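PDB 5A0L: fibronectin-binding protein from Streptococcus pyogenes, which is a fibronectin-binding surface adhesin that probably attaches streptococci covalently to a host target through the internal thioester of its N-terminal domain. Local coordinates for residues Ile28-Tyr32 / Gly154-Glu158; Val102-Tyr107 / Ala123-Thr127. One frame throughout, in Å; residues are numbered along the deposited sequence.

Two contacts, one inside the other, illustrate how a mixed barrel-and-helix fold is held together. From the N terminus, the chain leaves strand 19-23 and, before strand 35-39, forms the loop 28-32, the first half of interaction 1. It then runs on through barrel strands and helix 75-81 into helix 92-105, whose end, 102-107, meets 123-127 on helix 120-135 after a connection of 15 residues; this is interaction 2, a short closure within the helical part. Only at 154-158 is the longer loop of interaction 1 closed, joining a loop between two barrel strands to the connection between helices 148-152 and 158-172. Their centres lie about 17 Å apart, yet the two touch where Arg31 and Tyr32 pack against Leu125.

Interaction 1: residues Ile28-Tyr32 / Gly154-Glu158; sequences IFARY and GEISE
With CG set between its backbone N and carbonyl carbon (chi1 64°) and the chain extended from there to NE, Arg31 carries its guanidinium straight across to Glu155 and Ile156. Glu155 answers with CG beside its own backbone N (chi1 -62°) and a chain extended beyond it, which delivers OE1 to the guanidinium edge. The resulting salt bridge is short, Arg31 NH1 to Glu155 OE1 2.7 Å, but its hydrogen bond is weak because the N-H points well off the oxygen, at 120°. Ile156 approaches from the opposite direction, its CD1 3.7 Å from Arg31 NE, a van der Waals contact of a methyl against the guanidinium.

Arg31 and Tyr32 close a type I beta turn that starts at Phe29, sealed by Tyr32 N to Phe29 O, while 154-158 links two helices: Gly154 is the C-prime residue of a Schellman motif, and Ser157 N-caps the next helix. The turn places Phe29 CB over one face of the guanidinium, and Arg31 CG lies over the centre of the Tyr32 ring. Arg31 NH2 donates nearly in plane to Tyr32 OH (3.3 Å), with a weak bond from NE. A water at the guanidinium edge donates to Tyr32 OH and to Glu155 O (3.1 Å), bridging the two segments. Tyr32 OH also bonds Asn122 OD1 of helix 120-135, tying this barrel loop to a third element of the helical region.

Interaction 2: residues Val102-Tyr107 / Ala123-Thr127; sequences VIYNGY and AILVT
Thr127 OG1 and the backbone N of Tyr107 meet in an almost straight hydrogen bond, 3.0 Å long with an angle of 170° at the hydrogen. Beside it the Tyr107 ring slants across helix 120-135: its CD2 comes to 3.4 Å from Ile124 CG1, and CD1 to 3.9 Å from Ala123 CB. With CG anti to the backbone N (chi1 -178°), the tyrosine turns its ring back from Thr127 toward these two residues.

A second shell fixes the threonine hydroxyl. Thr127 OG1 donates to Ala123 O at 2.8 Å, one helical turn back, which leaves the oxygen to receive the Tyr107 N-H; that carbonyl also accepts Thr127 N, on the other face of its plane. On the partner segment Gly106 departs from helical geometry just after helix 92-105, and its CA passes 3.5 Å from Thr127 OG1, an approach with no room for a side chain. The end of one thioester-domain helix thus packs against the next, the chain turning back between them.

Farther out, Val102 reaches along helix 120-135 to Ala130 and Ile131. Tyr48 of strand 45-49 touches Ile103, Ile124 and Thr127 and bonds Tyr107 O, joining both helices to the barrel, while Val126 packs on helix 158-172.

Interaction 1: residues Ile28-Tyr32 / Gly154-Glu158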
# COMPACT_ATOMS: atom_id res chain seq x y z
N ILE A 28 -7.95 -17.17 5.92
CA ILE A 28 -7.54 -18.31 5.12
C ILE A 28 -7.28 -18.03 3.64
O ILE A 28 -6.88 -18.93 2.90
CB ILE A 28 -8.58 -19.46 5.23
CG1 ILE A 28 -9.91 -19.09 4.57
CG2 ILE A 28 -8.80 -19.84 6.69
CD1 ILE A 28 -10.89 -20.24 4.41
N PHE A 29 -7.50 -16.79 3.20
CA PHE A 29 -7.42 -16.47 1.78
C PHE A 29 -6.08 -15.81 1.47
O PHE A 29 -5.80 -14.69 1.91
CB PHE A 29 -8.60 -15.59 1.34
CG PHE A 29 -9.94 -16.21 1.63
CD1 PHE A 29 -10.39 -17.33 0.91
CD2 PHE A 29 -10.76 -15.71 2.65
CE1 PHE A 29 -11.62 -17.89 1.19
CE2 PHE A 29 -11.99 -16.29 2.93
CZ PHE A 29 -12.42 -17.38 2.20
N ALA A 30 -5.26 -16.53 0.72
CA ALA A 30 -3.89 -16.10 0.43
C ALA A 30 -3.80 -14.79 -0.34
O ALA A 30 -2.76 -14.14 -0.35
CB ALA A 30 -3.16 -17.20 -0.33
N ARG A 31 -4.89 -14.42 -1.01
CA ARG A 31 -4.94 -13.16 -1.75
C ARG A 31 -4.85 -11.90 -0.87
O ARG A 31 -4.52 -10.82 -1.34
CB ARG A 31 -6.20 -13.08 -2.63
CG ARG A 31 -7.52 -13.05 -1.88
CD ARG A 31 -8.65 -12.93 -2.87
NE ARG A 31 -9.94 -12.95 -2.19
CZ ARG A 31 -10.63 -14.05 -1.90
NH1 ARG A 31 -10.16 -15.26 -2.21
NH2 ARG A 31 -11.79 -13.93 -1.27
N TYR A 32 -5.17 -12.06 0.42
CA TYR A 32 -5.25 -10.93 1.32
C TYR A 32 -4.04 -10.77 2.22
O TYR A 32 -3.45 -11.75 2.68
CB TYR A 32 -6.48 -11.00 2.22
CG TYR A 32 -7.81 -10.95 1.51
CD1 TYR A 32 -8.08 -10.00 0.53
CD2 TYR A 32 -8.83 -11.80 1.86
CE1 TYR A 32 -9.30 -9.91 -0.10
CE2 TYR A 32 -10.05 -11.74 1.23
CZ TYR A 32 -10.28 -10.79 0.25
OH TYR A 32 -11.48 -10.79 -0.39
N GLY A 154 -17.05 -18.16 -6.36
CA GLY A 154 -17.91 -17.73 -5.26
C GLY A 154 -17.17 -17.12 -4.09
O GLY A 154 -17.72 -17.02 -3.00
N GLU A 155 -15.94 -16.67 -4.34
CA GLU A 155 -15.09 -16.14 -3.27
C GLU A 155 -15.24 -14.65 -3.04
O GLU A 155 -15.05 -14.18 -1.91
CB GLU A 155 -13.64 -16.47 -3.51
CG GLU A 155 -13.40 -17.97 -3.52
CD GLU A 155 -11.95 -18.35 -3.46
OE1 GLU A 155 -11.06 -17.48 -3.37
OE2 GLU A 155 -11.70 -19.57 -3.49
N ILE A 156 -15.49 -13.91 -4.12
CA ILE A 156 -15.83 -12.52 -4.04
C ILE A 156 -17.08 -12.36 -4.88
O ILE A 156 -17.17 -12.93 -5.98
CB ILE A 156 -14.72 -11.56 -4.55
CG1 ILE A 156 -13.37 -11.86 -3.88
CG2 ILE A 156 -15.12 -10.12 -4.26
CD1 ILE A 156 -12.19 -11.09 -4.43
N SER A 157 -18.04 -11.62 -4.35
CA SER A 157 -19.28 -11.41 -5.06
C SER A 157 -19.02 -10.57 -6.29
O SER A 157 -18.05 -9.77 -6.37
CB SER A 157 -20.32 -10.75 -4.16
OG SER A 157 -19.86 -9.44 -3.79
N GLU A 158 -19.89 -10.80 -7.27
CA GLU A 158 -19.92 -10.00 -8.46
C GLU A 158 -20.01 -8.53 -8.06
O GLU A 158 -19.30 -7.71 -8.61
CB GLU A 158 -21.09 -10.40 -9.35
CG GLU A 158 -21.09 -9.78 -10.74
CD GLU A 158 -20.05 -10.40 -11.66
OE1 GLU A 158 -18.86 -10.11 -11.46
OE2 GLU A 158 -20.42 -11.17 -12.59
O HOH W 1 -13.89 -12.41 0.38

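Interaction 2: residues Val102-Tyr107 / Ala123-Thr127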
# COMPACT_ATOMS: atom_id res chain seq x y z
N VAL A 102 -2.86 8.43 -5.06
CA VAL A 102 -3.37 7.07 -4.91
C VAL A 102 -3.73 6.74 -3.46
O VAL A 102 -4.83 6.27 -3.15
CB VAL A 102 -2.37 6.02 -5.45
CG1 VAL A 102 -2.73 4.62 -5.00
CG2 VAL A 102 -2.29 6.12 -6.96
N ILE A 103 -2.80 7.03 -2.55
CA ILE A 103 -3.03 6.68 -1.14
C ILE A 103 -4.20 7.50 -0.58
O ILE A 103 -5.03 6.95 0.15
CB ILE A 103 -1.74 6.85 -0.31
CG1 ILE A 103 -0.67 5.83 -0.73
CG2 ILE A 103 -2.01 6.80 1.16
CD1 ILE A 103 -1.00 4.41 -0.38
N TYR A 104 -4.25 8.80 -0.88
CA TYR A 104 -5.29 9.64 -0.32
C TYR A 104 -6.69 9.18 -0.77
O TYR A 104 -7.68 9.35 -0.02
CB TYR A 104 -5.03 11.10 -0.72
CG TYR A 104 -5.89 12.09 0.02
CD1 TYR A 104 -5.88 12.14 1.42
CD2 TYR A 104 -6.68 13.03 -0.68
CE1 TYR A 104 -6.71 13.04 2.10
CE2 TYR A 104 -7.47 13.94 0.01
CZ TYR A 104 -7.45 13.97 1.39
OH TYR A 104 -8.28 14.83 2.12
N ASN A 105 -6.76 8.60 -1.96
CA ASN A 105 -8.00 8.12 -2.53
C ASN A 105 -8.35 6.67 -2.23
O ASN A 105 -9.48 6.23 -2.47
CB ASN A 105 -8.05 8.41 -4.01
CG ASN A 105 -8.37 9.84 -4.26
OD1 ASN A 105 -9.54 10.24 -4.10
ND2 ASN A 105 -7.36 10.69 -4.50
N GLY A 106 -7.36 5.91 -1.75
CA GLY A 106 -7.50 4.49 -1.46
C GLY A 106 -7.79 4.25 0.02
O GLY A 106 -8.24 5.13 0.75
N TYR A 107 -7.56 3.02 0.45
CA TYR A 107 -7.86 2.64 1.85
C TYR A 107 -6.74 3.16 2.75
O TYR A 107 -5.55 2.93 2.44
CB TYR A 107 -7.97 1.14 1.95
CG TYR A 107 -8.33 0.65 3.32
CD1 TYR A 107 -9.65 0.56 3.73
CD2 TYR A 107 -7.34 0.31 4.23
CE1 TYR A 107 -9.97 0.12 5.00
CE2 TYR A 107 -7.65 -0.14 5.48
CZ TYR A 107 -8.97 -0.25 5.87
OH TYR A 107 -9.29 -0.71 7.13
N ALA A 123 -10.52 -3.48 -0.28
CA ALA A 123 -10.11 -2.10 -0.50
C ALA A 123 -8.58 -2.02 -0.41
O ALA A 123 -7.93 -1.29 -1.19
CB ALA A 123 -10.78 -1.18 0.48
N ILE A 124 -8.00 -2.70 0.58
CA ILE A 124 -6.53 -2.80 0.69
C ILE A 124 -5.99 -3.44 -0.60
O ILE A 124 -5.00 -2.96 -1.16
CB ILE A 124 -6.17 -3.61 1.94
CG1 ILE A 124 -6.49 -2.82 3.21
CG2 ILE A 124 -4.69 -4.01 1.93
CD1 ILE A 124 -6.46 -3.63 4.48
N LEU A 125 -6.61 -4.50 -1.06
CA LEU A 125 -6.13 -5.20 -2.25
C LEU A 125 -6.15 -4.29 -3.48
O LEU A 125 -5.19 -4.29 -4.28
CB LEU A 125 -6.92 -6.48 -2.46
CG LEU A 125 -6.54 -7.36 -3.62
CD1 LEU A 125 -5.08 -7.79 -3.55
CD2 LEU A 125 -7.49 -8.59 -3.59
N VAL A 126 -7.23 -3.54 -3.66
CA VAL A 126 -7.29 -2.57 -4.76
C VAL A 126 -6.19 -1.53 -4.64
O VAL A 126 -5.47 -1.25 -5.62
CB VAL A 126 -8.68 -1.92 -4.83
CG1 VAL A 126 -8.69 -0.73 -5.77
CG2 VAL A 126 -9.72 -2.92 -5.24
N THR A 127 -6.05 -0.94 -3.48
CA THR A 127 -5.07 0.11 -3.28
C THR A 127 -3.66 -0.42 -3.51
O THR A 127 -2.82 0.25 -4.12
CB THR A 127 -5.20 0.74 -1.89
OG1 THR A 127 -6.57 1.16 -1.67
CG2 THR A 127 -4.32 1.92 -1.72